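Local coordinates for putative transcriptional regulator (Bacillus cytotoxicus NVH 391-98, PDB 3K4H), which probably acts as a LacI-type transcriptional regulator, binding two linked glucose units between the lobes of its periplasmic-binding-protein-like domain and responding with altered DNA binding, at residues 114-119 with 153-158; 147-152 with 197-202; 166-171 with 191-196. All coordinates share one frame; numbering follows the deposited sequence.

Contact 1. Residues 114-119 with 153-158. With GLC (alpha-D-glucopyranose), chain C.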
# COMPACT_ATOMS: atom_id res chain seq x y z
N ASP A 114 0.10 3.01 4.66
CA ASP A 114 0.88 3.46 3.52
C ASP A 114 1.59 4.74 3.89
O ASP A 114 1.21 5.85 3.47
CB ASP A 114 -0.01 3.68 2.30
CG ASP A 114 0.78 4.05 1.06
OD1 ASP A 114 0.15 4.26 0.02
OD2 ASP A 114 2.02 4.14 1.13
N ASN A 115 2.62 4.58 4.72
CA ASN A 115 3.38 5.67 5.28
C ASN A 115 4.00 6.58 4.23
O ASN A 115 4.09 7.79 4.42
CB ASN A 115 4.45 5.10 6.17
CG ASN A 115 3.92 4.73 7.51
OD1 ASN A 115 3.19 5.52 8.11
ND2 ASN A 115 4.27 3.54 8.00
N TYR A 116 4.43 6.00 3.11
CA TYR A 116 4.98 6.79 2.03
C TYR A 116 3.95 7.81 1.59
O TYR A 116 4.24 9.01 1.54
CB TYR A 116 5.41 5.93 0.85
CG TYR A 116 5.94 6.75 -0.29
CD1 TYR A 116 7.27 7.12 -0.35
CD2 TYR A 116 5.08 7.20 -1.30
CE1 TYR A 116 7.74 7.89 -1.41
CE2 TYR A 116 5.54 7.95 -2.34
CZ TYR A 116 6.86 8.29 -2.39
OH TYR A 116 7.28 9.05 -3.43
N THR A 117 2.74 7.35 1.29
CA THR A 117 1.69 8.24 0.85
C THR A 117 1.16 9.16 1.95
O THR A 117 0.80 10.31 1.66
CB THR A 117 0.56 7.46 0.20
OG1 THR A 117 1.13 6.59 -0.79
CG2 THR A 117 -0.42 8.41 -0.47
N ALA A 118 1.12 8.69 3.19
CA ALA A 118 0.63 9.57 4.25
C ALA A 118 1.53 10.80 4.29
O ALA A 118 1.03 11.92 4.24
CB ALA A 118 0.55 8.87 5.58
N ALA A 119 2.86 10.58 4.29
CA ALA A 119 3.86 11.66 4.37
C ALA A 119 3.85 12.54 3.13
O ALA A 119 3.98 13.75 3.22
CB ALA A 119 5.26 11.10 4.63
N MSE A 153 7.86 12.61 2.13
CA MSE A 153 7.90 14.06 2.23
C MSE A 153 8.99 14.62 1.29
O MSE A 153 8.81 15.67 0.63
CB MSE A 153 8.12 14.50 3.68
CG MSE A 153 9.47 15.14 3.93
SE MSE A 153 9.38 16.53 5.30
CE MSE A 153 11.04 17.46 4.86
N SER A 154 10.11 13.90 1.25
CA SER A 154 11.24 14.21 0.42
C SER A 154 10.85 14.27 -1.07
O SER A 154 11.14 15.27 -1.74
CB SER A 154 12.36 13.20 0.69
OG SER A 154 13.39 13.28 -0.27
N ASP A 155 10.18 13.23 -1.57
CA ASP A 155 9.73 13.19 -2.96
C ASP A 155 8.75 14.32 -3.23
O ASP A 155 8.83 14.97 -4.27
CB ASP A 155 9.07 11.85 -3.31
CG ASP A 155 10.09 10.73 -3.55
OD1 ASP A 155 11.29 11.01 -3.77
OD2 ASP A 155 9.68 9.56 -3.50
N ALA A 156 7.84 14.54 -2.30
CA ALA A 156 6.84 15.59 -2.43
C ALA A 156 7.52 16.95 -2.64
O ALA A 156 7.08 17.75 -3.49
CB ALA A 156 5.89 15.62 -1.24
N LEU A 157 8.60 17.18 -1.90
CA LEU A 157 9.36 18.43 -2.03
C LEU A 157 10.06 18.54 -3.36
O LEU A 157 10.03 19.61 -3.97
CB LEU A 157 10.35 18.63 -0.87
CG LEU A 157 9.83 18.78 0.56
CD1 LEU A 157 10.93 19.27 1.43
CD2 LEU A 157 8.67 19.72 0.67
N LYS A 158 10.67 17.45 -3.81
CA LYS A 158 11.35 17.45 -5.13
C LYS A 158 10.38 17.57 -6.28
O LYS A 158 10.74 18.05 -7.33
CB LYS A 158 12.23 16.21 -5.34
CG LYS A 158 13.36 16.05 -4.33
CD LYS A 158 14.26 14.89 -4.73
CE LYS A 158 15.04 14.34 -3.53
NZ LYS A 158 15.51 12.95 -3.84
C1 GLC C . 4.61 1.14 14.23
C2 GLC C . 5.53 0.02 13.77
C3 GLC C . 6.02 0.40 12.39
C4 GLC C . 4.84 0.59 11.42
C5 GLC C . 3.83 1.56 12.00
C6 GLC C . 2.61 1.58 11.11
O2 GLC C . 6.61 -0.07 14.67
O3 GLC C . 6.96 -0.57 12.01
O4 GLC C . 5.22 1.24 10.25
O5 GLC C . 3.50 1.23 13.34
O6 GLC C . 2.62 2.83 10.47
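Tyr116 and Asp155 meet where the start of helix 115-128 runs past helix 144-159: the phenol donates a hydrogen bond from OH to Asp155 OD2 at 2.5 Å. The carboxylate oxygen lies at the ring edge, in its plane, while the carboxylate itself is turned 63° against the ring. CG of Tyr116 stands anti to the backbone N (chi1 178°), which carries the hydroxyl across to the neighbouring helix. The buried, close-packed part is a methyl against backbone: Ala119 CB rests 3.9 Å from Met153 N, while the selenomethionine side chain leads away. The polar pair is only partly buried, at the subunit boundary, where Arg120 of the second subunit forms a salt bridge with Asp155 OD2 and Arg120 of the same chain gives Tyr116 OH a weak hydrogen bond. At the helix start, Asp114 is the N-cap; its OD2 accepts from Thr117 N at 3.3 Å. Next to it, Asn115 ND2 reaches O6 of the chain C glucose (3.1 Å, N-H...O 161°). One short helix segment therefore serves both sugar and dimer, and the intersubunit charge pair would probably favour an ionised Asp155.

Contact 2. Residues 147-152 with 197-202. With GLC (alpha-D-glucopyranose), chain B.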
# COMPACT_ATOMS: atom_id res chain seq x y z
N ARG A 147 12.16 5.78 7.49
CA ARG A 147 12.66 5.92 6.13
C ARG A 147 11.53 6.26 5.18
O ARG A 147 11.70 7.09 4.30
CB ARG A 147 13.34 4.64 5.65
CG ARG A 147 14.83 4.65 5.64
CD ARG A 147 15.29 3.59 4.65
NE ARG A 147 16.71 3.27 4.81
CZ ARG A 147 17.23 2.51 5.78
NH1 ARG A 147 16.46 1.97 6.73
NH2 ARG A 147 18.54 2.30 5.80
N ASP A 148 10.40 5.59 5.35
CA ASP A 148 9.27 5.77 4.45
C ASP A 148 8.69 7.17 4.57
O ASP A 148 8.43 7.82 3.54
CB ASP A 148 8.15 4.78 4.77
CG ASP A 148 8.39 3.40 4.20
OD1 ASP A 148 7.75 2.45 4.69
OD2 ASP A 148 9.21 3.25 3.25
N ARG A 149 8.45 7.59 5.82
CA ARG A 149 7.92 8.92 6.11
C ARG A 149 8.86 10.00 5.59
O ARG A 149 8.42 10.93 4.89
CB ARG A 149 7.57 9.08 7.58
CG ARG A 149 6.23 8.45 7.85
CD ARG A 149 5.82 8.50 9.29
NE ARG A 149 4.71 7.56 9.48
CZ ARG A 149 4.31 7.09 10.66
NH1 ARG A 149 4.89 7.46 11.77
NH2 ARG A 149 3.30 6.22 10.71
N LEU A 150 10.16 9.86 5.86
CA LEU A 150 11.13 10.66 5.14
C LEU A 150 10.95 10.63 3.63
O LEU A 150 10.91 11.67 3.00
CB LEU A 150 12.55 10.25 5.48
CG LEU A 150 13.57 11.21 4.87
CD1 LEU A 150 13.24 12.67 5.21
CD2 LEU A 150 14.97 10.88 5.31
N ALA A 151 10.85 9.43 3.06
CA ALA A 151 10.88 9.27 1.60
C ALA A 151 9.73 10.01 0.93
O ALA A 151 9.93 10.70 -0.04
CB ALA A 151 10.88 7.80 1.22
N GLY A 152 8.53 9.87 1.48
CA GLY A 152 7.33 10.53 0.97
C GLY A 152 7.35 12.04 1.04
O GLY A 152 6.91 12.70 0.12
N MSE A 197 7.42 18.50 10.08
CA MSE A 197 6.72 17.22 10.18
C MSE A 197 7.42 16.32 11.18
O MSE A 197 8.59 16.02 11.05
CB MSE A 197 6.59 16.53 8.83
CG MSE A 197 5.72 15.27 8.84
SE MSE A 197 5.63 14.40 7.04
CE MSE A 197 7.20 13.24 7.24
N ALA A 198 6.67 15.92 12.20
CA ALA A 198 7.16 15.01 13.22
C ALA A 198 6.55 13.66 12.96
O ALA A 198 5.37 13.54 12.70
CB ALA A 198 6.74 15.51 14.55
N THR A 199 7.38 12.63 13.01
CA THR A 199 6.94 11.27 12.70
C THR A 199 6.26 10.59 13.90
O THR A 199 5.77 9.48 13.76
CB THR A 199 8.09 10.41 12.22
OG1 THR A 199 9.15 10.47 13.19
CG2 THR A 199 8.62 10.92 10.89
N ASP A 200 6.19 11.29 15.04
CA ASP A 200 5.56 10.79 16.25
C ASP A 200 5.05 11.92 17.17
O ASP A 200 5.79 12.86 17.46
CB ASP A 200 6.58 9.93 17.01
CG ASP A 200 6.00 9.27 18.24
OD1 ASP A 200 5.92 8.04 18.22
OD2 ASP A 200 5.63 9.96 19.23
N ASP A 201 3.82 11.81 17.65
CA ASP A 201 3.22 12.78 18.57
C ASP A 201 4.08 13.17 19.76
O ASP A 201 4.05 14.32 20.20
CB ASP A 201 1.84 12.31 19.04
CG ASP A 201 0.75 12.58 18.01
OD1 ASP A 201 1.07 13.11 16.93
OD2 ASP A 201 -0.44 12.30 18.24
N LEU A 202 4.85 12.23 20.31
CA LEU A 202 5.74 12.58 21.42
C LEU A 202 6.66 13.71 21.03
O LEU A 202 6.87 14.64 21.80
CB LEU A 202 6.56 11.40 21.91
CG LEU A 202 5.78 10.52 22.89
CD1 LEU A 202 6.66 9.41 23.48
CD2 LEU A 202 5.06 11.37 23.99
C1 GLC B . 6.03 5.18 17.28
C2 GLC B . 6.47 3.75 17.52
C3 GLC B . 6.71 3.06 16.19
C4 GLC B . 5.38 3.09 15.46
C5 GLC B . 5.04 4.54 15.11
C6 GLC B . 3.66 4.62 14.44
O1 GLC B . 7.15 5.95 16.92
O2 GLC B . 7.67 3.74 18.26
O3 GLC B . 7.20 1.75 16.40
O4 GLC B . 5.41 2.31 14.28
O5 GLC B . 5.05 5.35 16.27
O6 GLC B . 3.54 5.71 13.55
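O6 of the chain B glucose is gripped by two nitrogens of Arg149, whose side chain reaches it past Thr199: NH1 donates at 2.8 Å and NH2 at 2.9 Å. The oxygen lies at the edge of the guanidinium, in its plane, a position that lets both N-H groups converge on it, each bond bent (146° and 142°). The site follows the C-terminal end of strand 195-198 in the parallel part of a sheet, the place where periplasmic-binding-protein-like folds hold their ligands. The arginine chain is extended from CG to NE, long enough to run from helix 144-159 to the sugar. Its aliphatic part packs on Thr199, with CB 3.9 Å from Thr199 CG2. Beyond the two segments, NH2 also donates to Asn115 OD1, and Phe227 makes a cation-pi contact with the guanidinium, so the group has a second hydrogen-bond partner and an aromatic neighbour. Thr199 OG1 bonds to Ile137 O, and the methyl is the branch that meets the arginine. Deeper in the contact, the selenomethionine Met197 bends at chi3 (89°) and brings CE to 3.5 Å from Arg149 O. The sugar's anomeric hydroxyl goes to Asp200, the N-cap of helix 201-213. Its carboxylate oxygens divide the work: OD1 accepts from glucose O1 at 2.8 Å and from Asn25 ND2, while OD2 takes the N-H of Leu202 at 2.6 Å, nearly along the C-O axis.

Contact 3. Residues 166-171 with 191-196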
# COMPACT_ATOMS: atom_id res chain seq x y z
N LYS A 166 20.08 19.13 4.10
CA LYS A 166 20.47 18.11 5.06
C LYS A 166 20.19 18.56 6.50
O LYS A 166 19.96 17.73 7.39
CB LYS A 166 21.96 17.77 4.80
CG LYS A 166 22.84 17.40 5.97
CD LYS A 166 24.16 18.16 5.83
CE LYS A 166 25.38 17.39 6.38
NZ LYS A 166 26.66 17.97 5.83
N GLU A 167 20.18 19.87 6.73
CA GLU A 167 20.03 20.41 8.07
C GLU A 167 18.58 20.56 8.51
O GLU A 167 18.33 20.96 9.63
CB GLU A 167 20.86 21.70 8.31
CG GLU A 167 21.03 22.64 7.11
CD GLU A 167 22.08 22.17 6.10
OE1 GLU A 167 21.77 22.13 4.89
OE2 GLU A 167 23.22 21.85 6.51
N TYR A 168 17.65 20.21 7.62
CA TYR A 168 16.20 20.07 7.92
C TYR A 168 15.78 18.61 8.10
O TYR A 168 14.60 18.33 8.42
CB TYR A 168 15.34 20.67 6.80
CG TYR A 168 15.29 22.20 6.69
CD1 TYR A 168 16.07 23.02 7.51
CD2 TYR A 168 14.47 22.82 5.72
CE1 TYR A 168 16.03 24.41 7.38
CE2 TYR A 168 14.43 24.20 5.58
CZ TYR A 168 15.21 24.99 6.42
OH TYR A 168 15.17 26.36 6.31
N ILE A 169 16.71 17.69 8.08
CA ILE A 169 16.38 16.32 8.37
C ILE A 169 16.95 15.83 9.68
O ILE A 169 18.12 15.78 9.83
CB ILE A 169 16.95 15.47 7.31
CG1 ILE A 169 16.45 15.92 5.97
CG2 ILE A 169 16.51 14.11 7.48
CD1 ILE A 169 17.13 15.29 4.88
N LEU A 170 16.12 15.47 10.65
CA LEU A 170 16.55 15.10 11.98
C LEU A 170 16.18 13.75 12.48
O LEU A 170 15.07 13.35 12.33
CB LEU A 170 16.05 16.11 12.98
CG LEU A 170 16.59 17.45 12.58
CD1 LEU A 170 16.34 18.46 13.61
CD2 LEU A 170 18.01 17.16 12.44
N HIS A 171 17.11 13.03 13.05
CA HIS A 171 16.81 11.81 13.70
C HIS A 171 17.17 11.83 15.15
O HIS A 171 18.26 12.12 15.50
CB HIS A 171 17.55 10.71 13.00
CG HIS A 171 17.13 10.54 11.59
ND1 HIS A 171 15.97 9.90 11.24
CD2 HIS A 171 17.70 10.95 10.44
CE1 HIS A 171 15.85 9.91 9.93
NE2 HIS A 171 16.89 10.54 9.42
N GLN A 191 18.79 29.98 8.53
CA GLN A 191 17.53 30.02 7.80
C GLN A 191 16.56 28.88 8.19
O GLN A 191 16.41 27.90 7.48
CB GLN A 191 17.78 30.17 6.28
CG GLN A 191 18.34 31.57 5.96
CD GLN A 191 18.88 31.75 4.55
OE1 GLN A 191 18.12 31.90 3.59
NE2 GLN A 191 20.22 31.79 4.43
N PRO A 192 15.89 29.01 9.36
CA PRO A 192 15.13 27.88 9.92
C PRO A 192 13.92 27.50 9.07
O PRO A 192 13.59 28.20 8.12
CB PRO A 192 14.69 28.40 11.31
CG PRO A 192 15.63 29.49 11.62
CD PRO A 192 15.88 30.16 10.28
N PRO A 193 13.26 26.38 9.41
CA PRO A 193 12.08 26.02 8.64
C PRO A 193 10.88 26.80 9.13
O PRO A 193 10.89 27.28 10.26
CB PRO A 193 11.89 24.55 9.00
CG PRO A 193 12.48 24.39 10.37
CD PRO A 193 13.59 25.37 10.45
N THR A 194 9.86 26.92 8.30
CA THR A 194 8.58 27.49 8.77
C THR A 194 7.51 26.41 9.05
O THR A 194 6.56 26.66 9.75
CB THR A 194 8.03 28.55 7.80
OG1 THR A 194 7.63 27.93 6.57
CG2 THR A 194 9.05 29.59 7.49
N ALA A 195 7.66 25.22 8.49
CA ALA A 195 6.78 24.10 8.84
C ALA A 195 7.68 22.93 9.26
O ALA A 195 8.86 22.88 8.88
CB ALA A 195 5.86 23.72 7.68
N ILE A 196 7.11 22.03 10.07
CA ILE A 196 7.79 20.87 10.61
C ILE A 196 6.90 19.60 10.60
O ILE A 196 5.76 19.63 11.07
CB ILE A 196 8.26 21.14 12.04
CG1 ILE A 196 9.31 22.27 12.05
CG2 ILE A 196 8.81 19.89 12.69
CD1 ILE A 196 9.71 22.81 13.47
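Tyr168 lays its ring against Pro193, and this pair makes up most of the contact between residues 166-171 and 191-196. The proline approaches over one face: its CB stands 4.3 Å from the ring centroid and only 12° off the ring normal, a CH-pi contact with the atom almost centred on the ring. The same pyrrolidine also reaches the ring margin, where Pro193 CD comes to 4.0 Å from Tyr168 CE1. Both CB atoms point toward the opposite segment. In the tyrosine, chi1 of -73° sets CG anti to the carbonyl carbon and sends the phenol over to the loop before strand 195-198. Gln191, the third contributor, is exposed and meets the tyrosine with its backbone, for its side chain leads away. The position of its carbonyl O relative to the ring is doubtful, because the model sets it too close to Tyr168 OH. Topologically, the contact spans a beta-alpha-beta crossover: strand 169-171 passes through helix 176-187 into strand 195-198, and strand 134-138 lies between the two in the sheet. Ala135 of that middle strand touches both Tyr168 and Pro193, while Leu186 of the crossover helix also packs on the proline. The ring and proline thus join the residues that lead into the two strands of the crossover, across the intervening strand. What the chemistry implies is cohesion through dispersion and the CH-pi term; how the hydroxyl is satisfied remains unsettled, with Pro192 O lying 3.0 Å from Tyr168 OH.

Overall arrangement
From the N terminus, residues 114-119 open the first loop, and contact 1 closes it at 153-158, bringing helix 115-128 against helix 144-159. Contact 2 starts before that closure, at 147-152, and ends at 197-202, so the two loops cross, and they share helix 144-159. The two touch through Asn115 and Arg149 beside the glycan. Contact 3 opens after contact 1 has closed and lies wholly within the span of contact 2, which it touches through Leu150 and Ile169. Together they run from the subunit boundary, through the helix pair and the glycan pocket, to strand 169-171 at one edge of the mixed sheet.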